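Xyloglucan-specific endo-beta-1,4-glucanase (Uncultured bacterium, PDB 4W88) probably hydrolyses internal beta-1,4-glucosidic bonds in the xyloglucan of plant cell walls, as a family GH5 endo-glucanase. Local coordinates at residues Q44-T49 with G317-S322; I127-A132 with R182-N187; V220-Y225 with K258-K263; T226-F229 with V233-G236. The protein carries 1 engineered substitution. All blocks are in the same frame, centred on the assembly; numbering follows the deposited sequence.

Interaction 1: residues Q44-T49 with G317-S322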
loop_
_atom_site.group_PDB
_atom_site.type_symbol
_atom_site.label_atom_id
_atom_site.label_comp_id
_atom_site.label_asym_id
_atom_site.label_seq_id
_atom_site.Cartn_x
_atom_site.Cartn_y
_atom_site.Cartn_z
ATOM N N GLN A 44 -1.487 -17.725 -10.908
ATOM C CA GLN A 44 -2.616 -17.115 -11.593
ATOM C C GLN A 44 -3.957 -17.384 -10.842
ATOM O O GLN A 44 -4.773 -16.499 -10.694
ATOM C CB GLN A 44 -2.688 -17.579 -13.047
ATOM C CG GLN A 44 -3.794 -16.950 -13.876
ATOM C CD GLN A 44 -3.529 -15.529 -14.181
ATOM O OE1 GLN A 44 -2.592 -15.209 -14.927
ATOM N NE2 GLN A 44 -4.311 -14.667 -13.632
ATOM N N GLU A 45 -4.109 -18.611 -10.329
ATOM C CA GLU A 45 -5.295 -19.028 -9.650
ATOM C C GLU A 45 -5.515 -18.250 -8.349
ATOM O O GLU A 45 -6.670 -17.909 -8.002
ATOM C CB GLU A 45 -5.281 -20.523 -9.340
ATOM C CG GLU A 45 -5.380 -21.418 -10.577
ATOM C CD GLU A 45 -4.047 -21.791 -11.211
ATOM O OE1 GLU A 45 -2.991 -21.145 -10.964
ATOM O OE2 GLU A 45 -4.019 -22.779 -12.000
ATOM N N ILE A 46 -4.440 -18.004 -7.592
ATOM C CA ILE A 46 -4.582 -17.205 -6.370
ATOM C C ILE A 46 -5.160 -15.816 -6.738
ATOM O O ILE A 46 -6.084 -15.304 -6.112
ATOM C CB ILE A 46 -3.222 -17.122 -5.634
ATOM C CG1 ILE A 46 -2.972 -18.470 -4.917
ATOM C CG2 ILE A 46 -3.239 -15.996 -4.631
ATOM C CD1 ILE A 46 -1.575 -18.706 -4.434
ATOM N N VAL A 47 -4.554 -15.171 -7.727
ATOM C CA VAL A 47 -4.967 -13.839 -8.144
ATOM C C VAL A 47 -6.403 -13.885 -8.676
ATOM O O VAL A 47 -7.220 -12.994 -8.359
ATOM C CB VAL A 47 -3.931 -13.230 -9.123
ATOM C CG1 VAL A 47 -4.412 -11.933 -9.742
ATOM C CG2 VAL A 47 -2.589 -13.012 -8.411
ATOM N N ASP A 48 -6.724 -14.894 -9.493
ATOM C CA ASP A 48 -8.094 -15.080 -9.983
ATOM C C ASP A 48 -9.120 -15.110 -8.868
ATOM O O ASP A 48 -10.204 -14.530 -8.928
ATOM C CB ASP A 48 -8.280 -16.381 -10.764
ATOM C CG ASP A 48 -7.522 -16.504 -12.038
ATOM O OD1 ASP A 48 -7.004 -15.512 -12.619
ATOM O OD2 ASP A 48 -7.429 -17.719 -12.463
ATOM N N THR A 49 -8.775 -15.803 -7.795
ATOM C CA THR A 49 -9.711 -16.032 -6.704
ATOM C C THR A 49 -10.026 -14.721 -6.000
ATOM O O THR A 49 -11.181 -14.446 -5.616
ATOM C CB THR A 49 -9.109 -17.062 -5.706
ATOM O OG1 THR A 49 -8.776 -18.268 -6.390
ATOM C CG2 THR A 49 -10.024 -17.382 -4.575
ATOM N N GLY A 317 -5.046 -12.539 7.660
ATOM C CA GLY A 317 -5.386 -13.394 6.587
ATOM C C GLY A 317 -6.889 -13.439 6.224
ATOM O O GLY A 317 -7.757 -13.540 7.114
ATOM N N LEU A 318 -7.163 -13.406 4.920
ATOM C CA LEU A 318 -8.537 -13.536 4.403
ATOM C C LEU A 318 -8.674 -14.677 3.423
ATOM O O LEU A 318 -9.627 -15.468 3.527
ATOM C CB LEU A 318 -9.097 -12.246 3.828
ATOM C CG LEU A 318 -9.075 -11.038 4.734
ATOM C CD1 LEU A 318 -9.443 -9.739 3.993
ATOM C CD2 LEU A 318 -10.084 -11.260 5.861
ATOM N N LEU A 319 -7.743 -14.722 2.475
ATOM C CA LEU A 319 -7.668 -15.801 1.497
ATOM C C LEU A 319 -6.729 -16.915 1.969
ATOM O O LEU A 319 -5.551 -16.692 2.157
ATOM C CB LEU A 319 -7.276 -15.290 0.134
ATOM C CG LEU A 319 -7.074 -16.386 -0.934
ATOM C CD1 LEU A 319 -8.424 -17.158 -1.125
ATOM C CD2 LEU A 319 -6.518 -15.782 -2.223
ATOM N N ASN A 320 -7.272 -18.121 2.148
ATOM C CA ASN A 320 -6.439 -19.304 2.381
ATOM C C ASN A 320 -5.854 -19.709 1.027
ATOM O O ASN A 320 -6.533 -20.348 0.194
ATOM C CB ASN A 320 -7.203 -20.448 3.040
ATOM C CG ASN A 320 -6.308 -21.631 3.329
ATOM O OD1 ASN A 320 -5.262 -21.827 2.680
ATOM N ND2 ASN A 320 -6.715 -22.445 4.266
ATOM N N ARG A 321 -4.633 -19.257 0.768
ATOM C CA ARG A 321 -4.121 -19.338 -0.606
ATOM C C ARG A 321 -3.903 -20.788 -1.081
ATOM O O ARG A 321 -4.108 -21.089 -2.271
ATOM C CB ARG A 321 -2.822 -18.565 -0.690
ATOM C CG ARG A 321 -2.940 -17.089 -0.425
ATOM C CD ARG A 321 -1.637 -16.372 -0.589
ATOM N NE ARG A 321 -1.731 -15.047 0.003
ATOM C CZ ARG A 321 -0.680 -14.251 0.124
ATOM N NH1 ARG A 321 0.468 -14.632 -0.421
ATOM N NH2 ARG A 321 -0.735 -13.148 0.835
ATOM N N SER A 322 -3.595 -21.674 -0.140
ATOM C CA SER A 322 -3.339 -23.069 -0.530
ATOM C C SER A 322 -4.604 -23.808 -0.900
ATOM O O SER A 322 -4.521 -24.749 -1.668
ATOM C CB SER A 322 -2.607 -23.855 0.544
ATOM O OG SER A 322 -1.324 -23.319 0.685
#

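Interaction 2: residues I127-A132 with R182-N187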
loop_
_atom_site.group_PDB
_atom_site.type_symbol
_atom_site.label_atom_id
_atom_site.label_comp_id
_atom_site.label_asym_id
_atom_site.label_seq_id
_atom_site.Cartn_x
_atom_site.Cartn_y
_atom_site.Cartn_z
ATOM N N ILE A 127 15.943 2.879 -8.670
ATOM C CA ILE A 127 15.121 1.688 -8.631
ATOM C C ILE A 127 13.911 2.008 -9.550
ATOM O O ILE A 127 13.534 1.161 -10.376
ATOM C CB ILE A 127 14.699 1.402 -7.198
ATOM C CG1 ILE A 127 15.914 0.934 -6.327
ATOM C CG2 ILE A 127 13.583 0.338 -7.142
ATOM C CD1 ILE A 127 15.622 0.957 -4.840
ATOM N N TRP A 128 13.288 3.185 -9.356
ATOM C CA TRP A 128 12.080 3.506 -10.080
ATOM C C TRP A 128 12.318 3.703 -11.557
ATOM O O TRP A 128 11.399 3.402 -12.366
ATOM C CB TRP A 128 11.321 4.652 -9.435
ATOM C CG TRP A 128 10.439 4.160 -8.343
ATOM C CD1 TRP A 128 10.620 4.311 -7.000
ATOM C CD2 TRP A 128 9.310 3.320 -8.510
ATOM N NE1 TRP A 128 9.613 3.610 -6.317
ATOM C CE2 TRP A 128 8.796 3.016 -7.236
ATOM C CE3 TRP A 128 8.637 2.831 -9.645
ATOM C CZ2 TRP A 128 7.641 2.223 -7.060
ATOM C CZ3 TRP A 128 7.528 2.027 -9.458
ATOM C CH2 TRP A 128 7.049 1.703 -8.188
ATOM N N LYS A 129 13.495 4.214 -11.959
ATOM C CA LYS A 129 13.774 4.271 -13.405
ATOM C C LYS A 129 13.679 2.864 -14.015
ATOM O O LYS A 129 13.098 2.708 -15.099
ATOM C CB LYS A 129 15.146 4.905 -13.675
ATOM C CG LYS A 129 15.665 4.917 -15.118
ATOM C CD LYS A 129 16.971 5.728 -15.214
ATOM C CE LYS A 129 17.376 6.089 -16.616
ATOM N NZ LYS A 129 17.911 4.929 -17.250
ATOM N N GLN A 130 14.268 1.856 -13.323
ATOM C CA GLN A 130 14.255 0.510 -13.819
ATOM C C GLN A 130 12.864 -0.081 -13.846
ATOM O O GLN A 130 12.490 -0.767 -14.838
ATOM C CB GLN A 130 15.165 -0.412 -13.031
ATOM C CG GLN A 130 16.608 -0.034 -13.090
ATOM C CD GLN A 130 17.419 -0.892 -12.141
ATOM O OE1 GLN A 130 17.648 -2.092 -12.346
ATOM N NE2 GLN A 130 17.794 -0.279 -11.027
ATOM N N LEU A 131 12.098 0.151 -12.790
ATOM C CA LEU A 131 10.709 -0.382 -12.723
ATOM C C LEU A 131 9.844 0.255 -13.797
ATOM O O LEU A 131 9.111 -0.414 -14.491
ATOM C CB LEU A 131 10.105 -0.196 -11.340
ATOM C CG LEU A 131 10.763 -1.058 -10.244
ATOM C CD1 LEU A 131 10.078 -0.610 -8.923
ATOM C CD2 LEU A 131 10.595 -2.499 -10.542
ATOM N N ALA A 132 9.944 1.582 -13.920
ATOM C CA ALA A 132 9.207 2.295 -14.924
ATOM C C ALA A 132 9.595 1.800 -16.352
ATOM O O ALA A 132 8.724 1.613 -17.194
ATOM C CB ALA A 132 9.427 3.799 -14.792
ATOM N N ARG A 182 8.442 9.778 -14.664
ATOM C CA ARG A 182 8.072 10.561 -15.828
ATOM C C ARG A 182 9.159 10.659 -16.914
ATOM O O ARG A 182 8.849 10.662 -18.128
ATOM C CB ARG A 182 7.644 11.990 -15.420
ATOM C CG ARG A 182 6.456 12.029 -14.450
ATOM C CD ARG A 182 5.185 11.475 -15.029
ATOM N NE ARG A 182 4.039 11.738 -14.121
ATOM C CZ ARG A 182 3.075 10.881 -13.882
ATOM N NH1 ARG A 182 3.071 9.656 -14.388
ATOM N NH2 ARG A 182 2.140 11.206 -13.041
ATOM N N ALA A 183 10.426 10.678 -16.480
ATOM C CA ALA A 183 11.508 10.746 -17.406
ATOM C C ALA A 183 11.642 9.480 -18.267
ATOM O O ALA A 183 12.344 9.539 -19.309
ATOM C CB ALA A 183 12.805 10.981 -16.660
ATOM N N THR A 184 10.930 8.401 -17.945
ATOM C CA THR A 184 11.017 7.216 -18.797
ATOM C C THR A 184 9.991 7.225 -19.918
ATOM O O THR A 184 10.118 6.461 -20.866
ATOM C CB THR A 184 10.840 5.901 -18.044
ATOM O OG1 THR A 184 9.504 5.825 -17.481
ATOM C CG2 THR A 184 11.887 5.838 -16.951
ATOM N N GLY A 185 9.056 8.169 -19.883
ATOM C CA GLY A 185 8.130 8.302 -20.989
ATOM C C GLY A 185 7.160 7.144 -21.179
ATOM O O GLY A 185 6.812 6.430 -20.249
ATOM N N GLY A 186 6.675 6.979 -22.393
ATOM C CA GLY A 186 5.633 5.988 -22.726
ATOM C C GLY A 186 4.406 6.219 -21.868
ATOM O O GLY A 186 4.078 7.375 -21.521
ATOM N N ASN A 187 3.782 5.129 -21.461
ATOM C CA ASN A 187 2.585 5.208 -20.630
ATOM C C ASN A 187 2.914 5.733 -19.224
ATOM O O ASN A 187 2.009 6.090 -18.463
ATOM C CB ASN A 187 1.844 3.857 -20.513
ATOM C CG ASN A 187 1.289 3.352 -21.837
ATOM O OD1 ASN A 187 1.199 4.094 -22.820
ATOM N ND2 ASN A 187 0.853 2.096 -21.859
#

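Interaction 3: residues V220-Y225 with K258-K263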
loop_
_atom_site.group_PDB
_atom_site.type_symbol
_atom_site.label_atom_id
_atom_site.label_comp_id
_atom_site.label_asym_id
_atom_site.label_seq_id
_atom_site.Cartn_x
_atom_site.Cartn_y
_atom_site.Cartn_z
ATOM N N VAL A 220 -2.413 10.510 -3.263
ATOM C CA VAL A 220 -1.789 10.424 -1.959
ATOM C C VAL A 220 -2.296 9.152 -1.201
ATOM O O VAL A 220 -3.509 8.956 -1.068
ATOM C CB VAL A 220 -2.034 11.656 -1.101
ATOM C CG1 VAL A 220 -1.370 11.473 0.274
ATOM C CG2 VAL A 220 -1.507 12.901 -1.829
ATOM N N ALA A 221 -1.344 8.307 -0.796
ATOM C CA ALA A 221 -1.579 7.090 -0.080
ATOM C C ALA A 221 -1.375 7.350 1.432
ATOM O O ALA A 221 -0.415 8.047 1.878
ATOM C CB ALA A 221 -0.634 5.998 -0.544
ATOM N N LEU A 222 -2.316 6.775 2.169
ATOM C CA LEU A 222 -2.308 6.698 3.634
ATOM C C LEU A 222 -2.577 5.296 4.085
ATOM O O LEU A 222 -3.224 4.553 3.394
ATOM C CB LEU A 222 -3.348 7.698 4.229
ATOM C CG LEU A 222 -3.127 9.119 3.768
ATOM C CD1 LEU A 222 -4.333 9.916 4.134
ATOM C CD2 LEU A 222 -1.835 9.763 4.358
ATOM N N HIS A 223 -2.159 4.963 5.317
ATOM C CA HIS A 223 -2.534 3.725 5.936
ATOM C C HIS A 223 -3.286 4.048 7.213
ATOM O O HIS A 223 -2.786 4.779 8.043
ATOM C CB HIS A 223 -1.341 2.861 6.288
ATOM C CG HIS A 223 -0.578 2.361 5.114
ATOM N ND1 HIS A 223 0.649 1.702 5.215
ATOM C CD2 HIS A 223 -0.888 2.372 3.800
ATOM C CE1 HIS A 223 1.040 1.367 4.007
ATOM N NE2 HIS A 223 0.122 1.745 3.148
ATOM N N THR A 224 -4.500 3.497 7.330
ATOM C CA THR A 224 -5.388 3.859 8.388
ATOM C C THR A 224 -6.050 2.626 8.966
ATOM O O THR A 224 -7.206 2.278 8.645
ATOM C CB THR A 224 -6.431 4.927 8.031
ATOM O OG1 THR A 224 -7.170 4.560 6.867
ATOM C CG2 THR A 224 -5.783 6.204 7.817
ATOM N N TYR A 225 -5.290 1.958 9.786
ATOM C CA TYR A 225 -5.835 0.801 10.551
ATOM C C TYR A 225 -6.533 1.272 11.840
ATOM O O TYR A 225 -6.105 0.938 12.972
ATOM C CB TYR A 225 -4.697 -0.121 10.923
ATOM C CG TYR A 225 -3.997 -0.872 9.778
ATOM C CD1 TYR A 225 -2.880 -0.329 9.078
ATOM C CD2 TYR A 225 -4.343 -2.187 9.491
ATOM C CE1 TYR A 225 -2.227 -1.071 8.094
ATOM C CE2 TYR A 225 -3.668 -2.948 8.537
ATOM C CZ TYR A 225 -2.563 -2.382 7.851
ATOM O OH TYR A 225 -1.916 -3.162 6.943
ATOM N N LYS A 258 -10.018 17.716 5.145
ATOM C CA LYS A 258 -9.561 19.101 5.210
ATOM C C LYS A 258 -8.362 19.305 4.296
ATOM O O LYS A 258 -8.264 20.286 3.549
ATOM C CB LYS A 258 -9.134 19.395 6.646
ATOM C CG LYS A 258 -8.947 20.836 7.076
ATOM C CD LYS A 258 -9.057 20.816 8.601
ATOM C CE LYS A 258 -9.223 22.180 9.212
ATOM N NZ LYS A 258 -7.880 22.782 9.390
ATOM N N TYR A 259 -7.405 18.415 4.365
ATOM C CA TYR A 259 -6.127 18.693 3.688
ATOM C C TYR A 259 -5.996 18.119 2.287
ATOM O O TYR A 259 -5.147 18.568 1.537
ATOM C CB TYR A 259 -4.991 18.182 4.558
ATOM C CG TYR A 259 -4.734 19.027 5.782
ATOM C CD1 TYR A 259 -3.890 20.129 5.702
ATOM C CD2 TYR A 259 -5.337 18.755 7.000
ATOM C CE1 TYR A 259 -3.657 20.922 6.801
ATOM C CE2 TYR A 259 -5.113 19.577 8.107
ATOM C CZ TYR A 259 -4.264 20.642 7.978
ATOM O OH TYR A 259 -3.979 21.478 8.997
ATOM N N LEU A 260 -6.841 17.138 1.944
ATOM C CA LEU A 260 -6.707 16.417 0.678
ATOM C C LEU A 260 -8.023 16.389 -0.100
ATOM O O LEU A 260 -8.133 16.989 -1.163
ATOM C CB LEU A 260 -6.105 14.981 0.920
ATOM C CG LEU A 260 -4.682 14.955 1.471
ATOM C CD1 LEU A 260 -4.235 13.545 1.909
ATOM C CD2 LEU A 260 -3.707 15.482 0.476
ATOM N N ILE A 261 -9.034 15.722 0.434
ATOM C CA ILE A 261 -10.222 15.437 -0.378
ATOM C C ILE A 261 -10.882 16.743 -0.746
ATOM O O ILE A 261 -11.308 16.934 -1.903
ATOM C CB ILE A 261 -11.209 14.528 0.367
ATOM C CG1 ILE A 261 -10.579 13.154 0.612
ATOM C CG2 ILE A 261 -12.534 14.419 -0.377
ATOM C CD1 ILE A 261 -11.310 12.320 1.634
ATOM N N ASP A 262 -11.020 17.644 0.221
ATOM C CA ASP A 262 -11.756 18.914 -0.058
ATOM C C ASP A 262 -10.934 19.968 -0.832
ATOM O O ASP A 262 -11.416 20.985 -1.235
ATOM C CB ASP A 262 -12.318 19.487 1.215
ATOM C CG ASP A 262 -13.437 18.627 1.839
ATOM O OD1 ASP A 262 -14.036 17.692 1.197
ATOM O OD2 ASP A 262 -13.722 18.903 3.009
ATOM N N LYS A 263 -9.673 19.636 -1.041
ATOM C CA LYS A 263 -8.876 20.360 -1.949
ATOM C C LYS A 263 -8.779 19.688 -3.301
ATOM O O LYS A 263 -8.015 20.144 -4.167
ATOM C CB LYS A 263 -7.466 20.511 -1.385
ATOM C CG LYS A 263 -7.325 21.267 -0.072
ATOM C CD LYS A 263 -5.817 21.513 0.072
ATOM C CE LYS A 263 -5.406 22.176 1.360
ATOM N NZ LYS A 263 -6.048 23.509 1.495
#

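Interaction 4: residues T226-F229 with V233-G236. With BGC (beta-D-glucopyranose), chain C.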
loop_
_atom_site.group_PDB
_atom_site.type_symbol
_atom_site.label_atom_id
_atom_site.label_comp_id
_atom_site.label_asym_id
_atom_site.label_seq_id
_atom_site.Cartn_x
_atom_site.Cartn_y
_atom_site.Cartn_z
ATOM N N THR A 226 -7.585 2.037 11.653
ATOM C CA THR A 226 -8.133 2.881 12.712
ATOM C C THR A 226 -9.451 2.313 13.235
ATOM O O THR A 226 -10.373 1.991 12.445
ATOM C CB THR A 226 -8.370 4.257 12.140
ATOM O OG1 THR A 226 -7.137 4.718 11.554
ATOM C CG2 THR A 226 -8.846 5.213 13.190
ATOM N N PRO A 227 -9.584 2.221 14.560
ATOM C CA PRO A 227 -8.571 2.570 15.601
ATOM C C PRO A 227 -7.602 1.405 15.834
ATOM O O PRO A 227 -7.968 0.218 15.748
ATOM C CB PRO A 227 -9.423 2.726 16.900
ATOM C CG PRO A 227 -10.815 2.567 16.498
ATOM C CD PRO A 227 -10.880 1.866 15.164
ATOM N N TYR A 228 -6.356 1.757 16.139
ATOM C CA TYR A 228 -5.290 0.840 16.370
ATOM C C TYR A 228 -5.626 -0.210 17.399
ATOM O O TYR A 228 -5.347 -1.394 17.242
ATOM C CB TYR A 228 -4.037 1.634 16.770
ATOM C CG TYR A 228 -2.872 0.779 17.162
ATOM C CD1 TYR A 228 -2.135 0.137 16.218
ATOM C CD2 TYR A 228 -2.483 0.638 18.482
ATOM C CE1 TYR A 228 -1.083 -0.676 16.548
ATOM C CE2 TYR A 228 -1.414 -0.144 18.812
ATOM C CZ TYR A 228 -0.731 -0.812 17.831
ATOM O OH TYR A 228 0.362 -1.568 18.105
ATOM N N PHE A 229 -6.272 0.220 18.461
ATOM C CA PHE A 229 -6.607 -0.748 19.550
ATOM C C PHE A 229 -7.664 -1.784 19.197
ATOM O O PHE A 229 -7.771 -2.840 19.878
ATOM C CB PHE A 229 -6.984 -0.015 20.819
ATOM C CG PHE A 229 -5.795 0.548 21.576
ATOM C CD1 PHE A 229 -4.561 -0.088 21.553
ATOM C CD2 PHE A 229 -5.941 1.642 22.383
ATOM C CE1 PHE A 229 -3.471 0.417 22.244
ATOM C CE2 PHE A 229 -4.856 2.136 23.107
ATOM C CZ PHE A 229 -3.622 1.509 23.035
ATOM N N VAL A 233 -3.276 -6.074 18.184
ATOM C CA VAL A 233 -3.178 -6.610 19.538
ATOM C C VAL A 233 -2.073 -5.845 20.280
ATOM O O VAL A 233 -0.967 -5.742 19.759
ATOM C CB VAL A 233 -2.851 -8.100 19.548
ATOM C CG1 VAL A 233 -2.807 -8.636 21.004
ATOM C CG2 VAL A 233 -3.866 -8.847 18.737
ATOM N N ALA A 234 -2.422 -5.231 21.416
ATOM C CA ALA A 234 -1.508 -4.379 22.191
ATOM C C ALA A 234 -2.107 -4.185 23.567
ATOM O O ALA A 234 -3.253 -4.569 23.751
ATOM C CB ALA A 234 -1.355 -3.046 21.532
ATOM N N ASP A 235 -1.331 -3.559 24.485
ATOM C CA ASP A 235 -1.796 -3.262 25.808
ATOM C C ASP A 235 -2.837 -2.182 25.605
ATOM O O ASP A 235 -2.551 -1.117 25.107
ATOM C CB ASP A 235 -0.609 -2.734 26.634
ATOM C CG ASP A 235 -0.992 -2.105 28.014
ATOM O OD1 ASP A 235 -2.110 -2.234 28.534
ATOM O OD2 ASP A 235 -0.086 -1.443 28.607
ATOM N N GLY A 236 -4.059 -2.488 25.967
ATOM C CA GLY A 236 -5.202 -1.555 25.770
ATOM C C GLY A 236 -6.142 -1.979 24.635
ATOM O O GLY A 236 -7.238 -1.383 24.431
HETATM C C2 BGC C . 1.261 3.040 17.411
HETATM C C3 BGC C . 0.607 2.575 16.071
HETATM C C4 BGC C . 1.776 1.897 15.392
HETATM C C5 BGC C . 2.497 1.206 16.577
HETATM C C6 BGC C . 3.916 0.711 16.277
HETATM C C1 BGC C . 1.548 2.037 18.558
HETATM O O1 BGC C . 1.879 2.350 20.026
HETATM O O2 BGC C . 0.334 3.825 17.999
HETATM O O3 BGC C . 0.001 3.656 15.369
HETATM O O4 BGC C . 1.692 0.653 14.769
HETATM O O5 BGC C . 2.714 1.703 17.910
HETATM O O6 BGC C . 3.911 -0.737 16.350
#

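Interaction 1: residues Q44-T49 with G317-S322
Ile46 and Thr49 lie one turn apart on helix 44-53 and meet Leu319 and Arg321 across a buried seam in the outer layer of a (beta/alpha)8, or TIM, barrel. The helix links the first and second barrel strands, whereas Gly317-Ser322 follows the eighth, so the contact joins the two sides of the place where the barrel closes. Leu319 works as a fork. Its CD1 branch approaches Thr49 CG2 to 3.8 Å, and its CD2 branch sits 3.9 Å from Ile46 O and 4.1 Å from Ile46 CG2. CG of Leu319 stands anti to the backbone N (chi1 176°), which carries both methyls towards the helix.

Ile46 divides its branches in turn: CG2 serves Leu319, while the Ile46 and Arg321 side chains cross at about a right angle, with Ile46 CD1 3.9 Å from Arg321 CB. The same arm grazes the backbone, with CG1 3.9 Å from Arg321 O. Arg321 offers only the root of its side chain here; the extended chain carries the guanidinium inward to hydrogen bonds with Thr21 OG1 and Gly19 O. With an alanine in place of Ile46, Arg321 CB and Leu319 CD2 would probably lose the methyls that meet them and a gap would open between helix and loop. Trp326, on the partner strand of the small hairpin, touches both Thr49 and Leu319. While the threonine methyl faces Leu319, the hydroxyl turns back on its own helix: OG1 donates to Glu45 O at 2.7 Å, from the face of that carbonyl opposite to the one used by Thr49 N.

Interaction 2: residues I127-A132 with R182-N187
Two neighbouring outer helices of the TIM barrel are brought together where Thr184, in the turn that follows helix 164-182, packs against Ala132 and Lys129 of helix 117-134. Thr184 points its side chain toward the helix and touches it with both branches. CG2 lies 3.9 Å from Ala132 CB and 3.8 Å from the backbone atom Lys129 O, while OG1 stands 3.4 Å from the same Ala132 CB. The small side chain of Ala132 is consistent with so close an approach, and Val181 of helix 164-182 adds a further contact to its methyl. At the margin, the aliphatic part of Lys129 reaches along the surface, its CG 4.3 Å from Thr184 CG2.

The hydroxyl is not left facing a methyl without polar company. With chi1 at 64°, OG1 sits between the backbone N and the carbonyl carbon, from where it hydrogen-bonds to Val181 O and Asn188 ND2. That asparagine amide also bonds Ala132 O, tying the two elements through a shared neighbour. A type I beta turn runs from Arg182 to Gly185, where Gly185 takes a positive phi of 67° and its N donates to Arg182 O at 3.1 Å.

Interaction 3: residues V220-Y225 with K258-K263
Leu260 faces Val220 with both of its methyls: CD1 rests 3.9 Å from Val220 CG1, and CD2 lies 4.1 Å from Val220 CG2. The two side chains cross at about a right angle. Leu222, two residues further along the strand, adds a looser touch, its CD1 at 4.3 Å from Leu260 CD1. CG of Leu260 lies anti to the carbonyl carbon (chi1 -64°), and this sends the fork of methyls across to the strand.

The pairing belongs to one beta-alpha-beta crossover of the TIM barrel, in which strand 218-223, the sixth, leads through the outer helix 246-261 to strand 267-272. Leu260 lies in a wider pi-type turn at 258-261 of this helix. Around the small apolar cluster stand Leu207 of helix 204-208 and Val267 of the next strand, both against Leu260, together with Leu210 against Val220 and Ile256 against Leu222. Further along the strand, His223 ND1 bonds Glu149 OE2 of the glycan pocket, and its NE2 bonds Thr270 OG1. Beyond the strand, Tyr225 touches the bound glucose and bonds Glu271 OE1 through its OH.

Interaction 4: residues T226-F229 with V233-G236
Tyr228 and Phe229, adjacent at the start of helix 228-231, both lean on the Val233-Gly236 loop, and Tyr228 also carries the bound sugar. From CB the tyrosine leaves with CG anti to the backbone N (chi1 175°), and the ring then slides beneath a beta-D-glucopyranose. CG and CD1 come first, with CD1 3.7 Å from C3 of the glucose; that carbon stands above one ring face, offset toward the rim. CE1 meets the glucose O4 at 3.6 Å. Across the ring, CE2 divides its attention: it lies 3.7 Å from the glucose C1 and 4.0 Å from Ala234 CB. CZ is likewise 3.7 Å from the glucose C1, and at the tip OH lies 3.8 Å from the sugar C5. Were Tyr228 replaced by an alanine, this face of the glucose would probably lose its platform, and Ala234 CB would keep just the Phe229 edge of its two aromatic neighbours.

Phe229 takes up the rest of the loop. Gly236 O lies over one face of its ring, 3.7 Å from CG, Asp235 O reaches CE1 obliquely at 3.4 Å, and Ala234 CB comes in at the ring edge. Gly236, with no side chain and a positive phi of 107°, lets its backbone lie close over the ring. Tyr232, another residue of the glycan pocket, meets the Tyr228 ring at a shallow angle. Aromatic side chains laid against the flat side of a pyranose in this way are characteristic of the sugar-binding subsites of glycoside hydrolases.

How the interactions relate
The four contacts show how chemistry follows depth in one barrel. Interactions 1 and 3 are buried and aliphatic, on opposite sides of the chain's centre: interaction 3 joins a barrel strand to its outer helix, interaction 1 an outer helix to the segment after the last barrel strand. Interaction 2, partly buried, sets the turn after one outer helix against a neighbouring helix, with a threonine hydroxyl among its apolar contacts. Interaction 4 is at the surface and aromatic; its contact-forming Tyr228 itself holds sugar, whereas Tyr225 of interaction 3 touches sugar but takes no part in the strand-helix packing. Segments 220-225 and 226-229 are consecutive, so the chain passes from buried strand to ligand pocket within a few residues.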